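Local coordinates for protein aldo-keto reductase 2E (Bombyx mori, PDB 3WCZ) that reduces 3-dehydroecdysone with NADPH as cosubstrate, as a cytosolic oxidoreductase that may help regulate molting in the silkworm, at residues A[179-184]-A[191-196]. Numbering follows the deposited sequence.
Sequences NQIEVN and PLVAHC. With NAP (NADP nicotinamide-adenine-dinucleotide phosphate), chain B.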
loop_
_atom_site.group_PDB
_atom_site.type_symbol
_atom_site.label_atom_id
_atom_site.label_comp_id
_atom_site.label_asym_id
_atom_site.label_seq_id
_atom_site.Cartn_x
_atom_site.Cartn_y
_atom_site.Cartn_z
ATOM N N ASN A 179 2.209 8.330 -2.985
ATOM C CA ASN A 179 3.032 8.106 -1.809
ATOM C C ASN A 179 2.277 7.108 -0.952
ATOM O O ASN A 179 1.151 7.403 -0.504
ATOM C CB ASN A 179 3.336 9.425 -1.069
ATOM C CG ASN A 179 4.346 9.264 0.078
ATOM O OD1 ASN A 179 5.106 8.303 0.126
ATOM N ND2 ASN A 179 4.405 10.268 0.948
ATOM N N GLN A 180 2.875 5.931 -0.737
ATOM C CA GLN A 180 2.248 4.907 0.085
ATOM C C GLN A 180 2.788 4.999 1.506
ATOM O O GLN A 180 3.995 4.822 1.742
ATOM C CB GLN A 180 2.486 3.513 -0.520
ATOM C CG GLN A 180 1.939 2.384 0.347
ATOM C CD GLN A 180 2.030 0.965 -0.188
ATOM O OE1 GLN A 180 2.396 0.052 0.574
ATOM N NE2 GLN A 180 1.704 0.747 -1.447
ATOM N N ILE A 181 1.903 5.330 2.439
ATOM C CA ILE A 181 2.301 5.623 3.816
ATOM C C ILE A 181 1.293 4.989 4.784
ATOM O O ILE A 181 0.188 4.577 4.387
ATOM C CB ILE A 181 2.411 7.156 4.062
ATOM C CG1 ILE A 181 1.109 7.845 3.706
ATOM C CG2 ILE A 181 3.572 7.706 3.254
ATOM C CD1 ILE A 181 1.049 9.332 4.116
ATOM N N GLU A 182 1.673 4.910 6.050
ATOM C CA GLU A 182 0.806 4.330 7.068
ATOM C C GLU A 182 -0.310 5.277 7.450
ATOM O O GLU A 182 -0.033 6.379 7.912
ATOM C CB GLU A 182 1.622 3.986 8.313
ATOM C CG GLU A 182 0.776 3.278 9.323
ATOM C CD GLU A 182 1.494 2.872 10.581
ATOM O OE1 GLU A 182 2.707 2.615 10.571
ATOM O OE2 GLU A 182 0.808 2.750 11.610
ATOM N N VAL A 183 -1.562 4.854 7.283
ATOM C CA VAL A 183 -2.696 5.659 7.719
ATOM C C VAL A 183 -3.734 4.767 8.368
ATOM O O VAL A 183 -4.209 3.790 7.765
ATOM C CB VAL A 183 -3.348 6.507 6.592
ATOM C CG1 VAL A 183 -4.263 7.548 7.209
ATOM C CG2 VAL A 183 -2.295 7.165 5.719
ATOM N N ASN A 184 -4.083 5.117 9.609
ATOM C CA ASN A 184 -5.042 4.364 10.408
ATOM C C ASN A 184 -5.407 5.269 11.599
ATOM O O ASN A 184 -4.896 6.384 11.704
ATOM C CB ASN A 184 -4.454 3.006 10.827
ATOM C CG ASN A 184 -3.112 3.149 11.501
ATOM O OD1 ASN A 184 -2.967 3.952 12.438
ATOM N ND2 ASN A 184 -2.109 2.431 11.005
ATOM N N PRO A 191 -1.344 16.091 8.158
ATOM C CA PRO A 191 -0.600 17.071 7.365
ATOM C C PRO A 191 0.088 16.462 6.142
ATOM O O PRO A 191 0.075 17.082 5.095
ATOM C CB PRO A 191 0.393 17.656 8.379
ATOM C CG PRO A 191 -0.308 17.483 9.714
ATOM C CD PRO A 191 -1.005 16.174 9.585
ATOM N N LEU A 192 0.657 15.267 6.259
ATOM C CA LEU A 192 1.357 14.692 5.117
ATOM C C LEU A 192 0.377 14.319 4.022
ATOM O O LEU A 192 0.656 14.534 2.849
ATOM C CB LEU A 192 2.187 13.471 5.534
ATOM C CG LEU A 192 2.986 12.804 4.398
ATOM C CD1 LEU A 192 3.860 13.788 3.643
ATOM C CD2 LEU A 192 3.830 11.651 4.930
ATOM N N VAL A 193 -0.767 13.761 4.390
ATOM C CA VAL A 193 -1.791 13.465 3.391
ATOM C C VAL A 193 -2.221 14.736 2.661
ATOM O O VAL A 193 -2.291 14.777 1.427
ATOM C CB VAL A 193 -2.988 12.743 4.012
ATOM C CG1 VAL A 193 -4.151 12.718 3.064
ATOM C CG2 VAL A 193 -2.595 11.346 4.411
ATOM N N ALA A 194 -2.498 15.786 3.418
ATOM C CA ALA A 194 -2.903 17.053 2.812
ATOM C C ALA A 194 -1.816 17.588 1.878
ATOM O O ALA A 194 -2.098 18.085 0.788
ATOM C CB ALA A 194 -3.245 18.074 3.884
ATOM N N HIS A 195 -0.558 17.500 2.302
ATOM C CA HIS A 195 0.556 17.967 1.479
ATOM C C HIS A 195 0.589 17.210 0.159
ATOM O O HIS A 195 0.679 17.797 -0.924
ATOM C CB HIS A 195 1.831 17.759 2.289
ATOM C CG HIS A 195 3.080 18.232 1.623
ATOM N ND1 HIS A 195 3.335 19.563 1.364
ATOM C CD2 HIS A 195 4.168 17.552 1.215
ATOM C CE1 HIS A 195 4.531 19.670 0.809
ATOM N NE2 HIS A 195 5.055 18.464 0.712
ATOM N N CYS A 196 0.549 15.889 0.230
ATOM C CA CYS A 196 0.599 15.099 -0.991
ATOM C C CYS A 196 -0.574 15.422 -1.901
ATOM O O CYS A 196 -0.400 15.635 -3.106
ATOM C CB CYS A 196 0.637 13.607 -0.667
ATOM S SG CYS A 196 2.197 13.078 0.108
HETATM P PA NAP B . -3.568 -4.710 7.885
HETATM O O1A NAP B . -4.258 -4.843 6.592
HETATM O O2A NAP B . -3.388 -3.442 8.566
HETATM O O5B NAP B . -4.052 -5.745 8.948
HETATM C C5B NAP B . -4.173 -7.101 8.639
HETATM C C4B NAP B . -4.756 -7.944 9.763
HETATM O O4B NAP B . -6.155 -7.637 9.915
HETATM C C3B NAP B . -4.644 -9.413 9.612
HETATM O O3B NAP B . -4.391 -9.941 10.891
HETATM C C2B NAP B . -5.952 -9.792 9.106
HETATM O O2B NAP B . -6.313 -11.133 9.371
HETATM C C1B NAP B . -6.886 -8.834 9.797
HETATM N N9A NAP B . -8.107 -8.492 9.100
HETATM C C8A NAP B . -8.215 -8.245 7.777
HETATM N N7A NAP B . -9.429 -7.843 7.461
HETATM C C5A NAP B . -10.168 -7.829 8.615
HETATM C C6A NAP B . -11.495 -7.499 8.906
HETATM N N6A NAP B . -12.435 -7.107 7.948
HETATM N N1A NAP B . -11.874 -7.606 10.191
HETATM C C2A NAP B . -11.015 -7.986 11.136
HETATM N N3A NAP B . -9.730 -8.299 10.898
HETATM C C4A NAP B . -9.305 -8.205 9.629
HETATM O O3 NAP B . -2.101 -5.359 7.656
HETATM P PN NAP B . -0.653 -4.926 7.154
HETATM O O1N NAP B . -0.106 -6.138 6.492
HETATM O O2N NAP B . 0.074 -4.336 8.310
HETATM O O5D NAP B . -0.854 -3.757 6.096
HETATM C C5D NAP B . -1.555 -3.970 4.918
HETATM C C4D NAP B . -0.709 -4.003 3.639
HETATM O O4D NAP B . -0.084 -2.755 3.402
HETATM C C3D NAP B . 0.436 -4.965 3.666
HETATM O O3D NAP B . 0.021 -6.313 3.582
HETATM C C2D NAP B . 1.244 -4.487 2.565
HETATM O O2D NAP B . 0.669 -4.830 1.336
HETATM C C1D NAP B . 1.192 -2.993 2.795
HETATM N N1N NAP B . 2.227 -2.374 3.632
HETATM C C2N NAP B . 3.184 -1.614 3.069
HETATM C C3N NAP B . 4.141 -1.021 3.853
HETATM C C7N NAP B . 5.129 -0.160 3.162
HETATM O O7N NAP B . 4.904 0.363 2.043
HETATM N N7N NAP B . 6.237 0.157 3.864
HETATM C C4N NAP B . 4.193 -1.251 5.241
HETATM C C5N NAP B . 3.185 -2.030 5.824
HETATM C C6N NAP B . 2.224 -2.568 4.978
HETATM P P2B NAP B . -6.758 -12.150 8.215
HETATM O O1X NAP B . -6.961 -13.476 8.974
HETATM O O2X NAP B . -8.029 -11.675 7.659
HETATM O O3X NAP B . -5.630 -12.213 7.216
#
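Ile181 carries the apolar centre: its terminal CD1 reaches between two residues of helix 191-196, lying 3.7 Å from CD2 of Leu192 and 4.2 Å from CG2 of Val193. CG1 is flanked by both backbone neighbours of CA (chi1 56°), and the extended second torsion carries CD1 onward to the helix. A long, branched side chain suits this place, since the strand and helix axes are 10.6 Å apart; the branched apolar Leu192 and Val193 grip its methyl from two sides. Just past the strand's end, Val183 adds a looser methyl contact, CG2 to CG2 of Val193 at 4.4 Å.

At the polar edge, Asn179 directs its amide ND2 almost straight (168°) at SG of Cys196, a weak hydrogen bond of 3.7 Å. The same nitrogen's stronger partner is the carbonyl O of Phe160, so the buried amide does not depend on the thiol. Cys196 is compact enough for this buried place, and its large, polarisable sulfur can be a weak acceptor. From the strand's opposite face Gln180 reaches toward NADP, its NE2 bonded to Asp53. Strand 178-182 in the barrel wall and helix 190-198 outside it, nearly antiparallel (169°), begin a beta-alpha-beta unit completed by strand 202-206, the repeating motif of the aldo-keto reductase (beta/alpha)8 barrel.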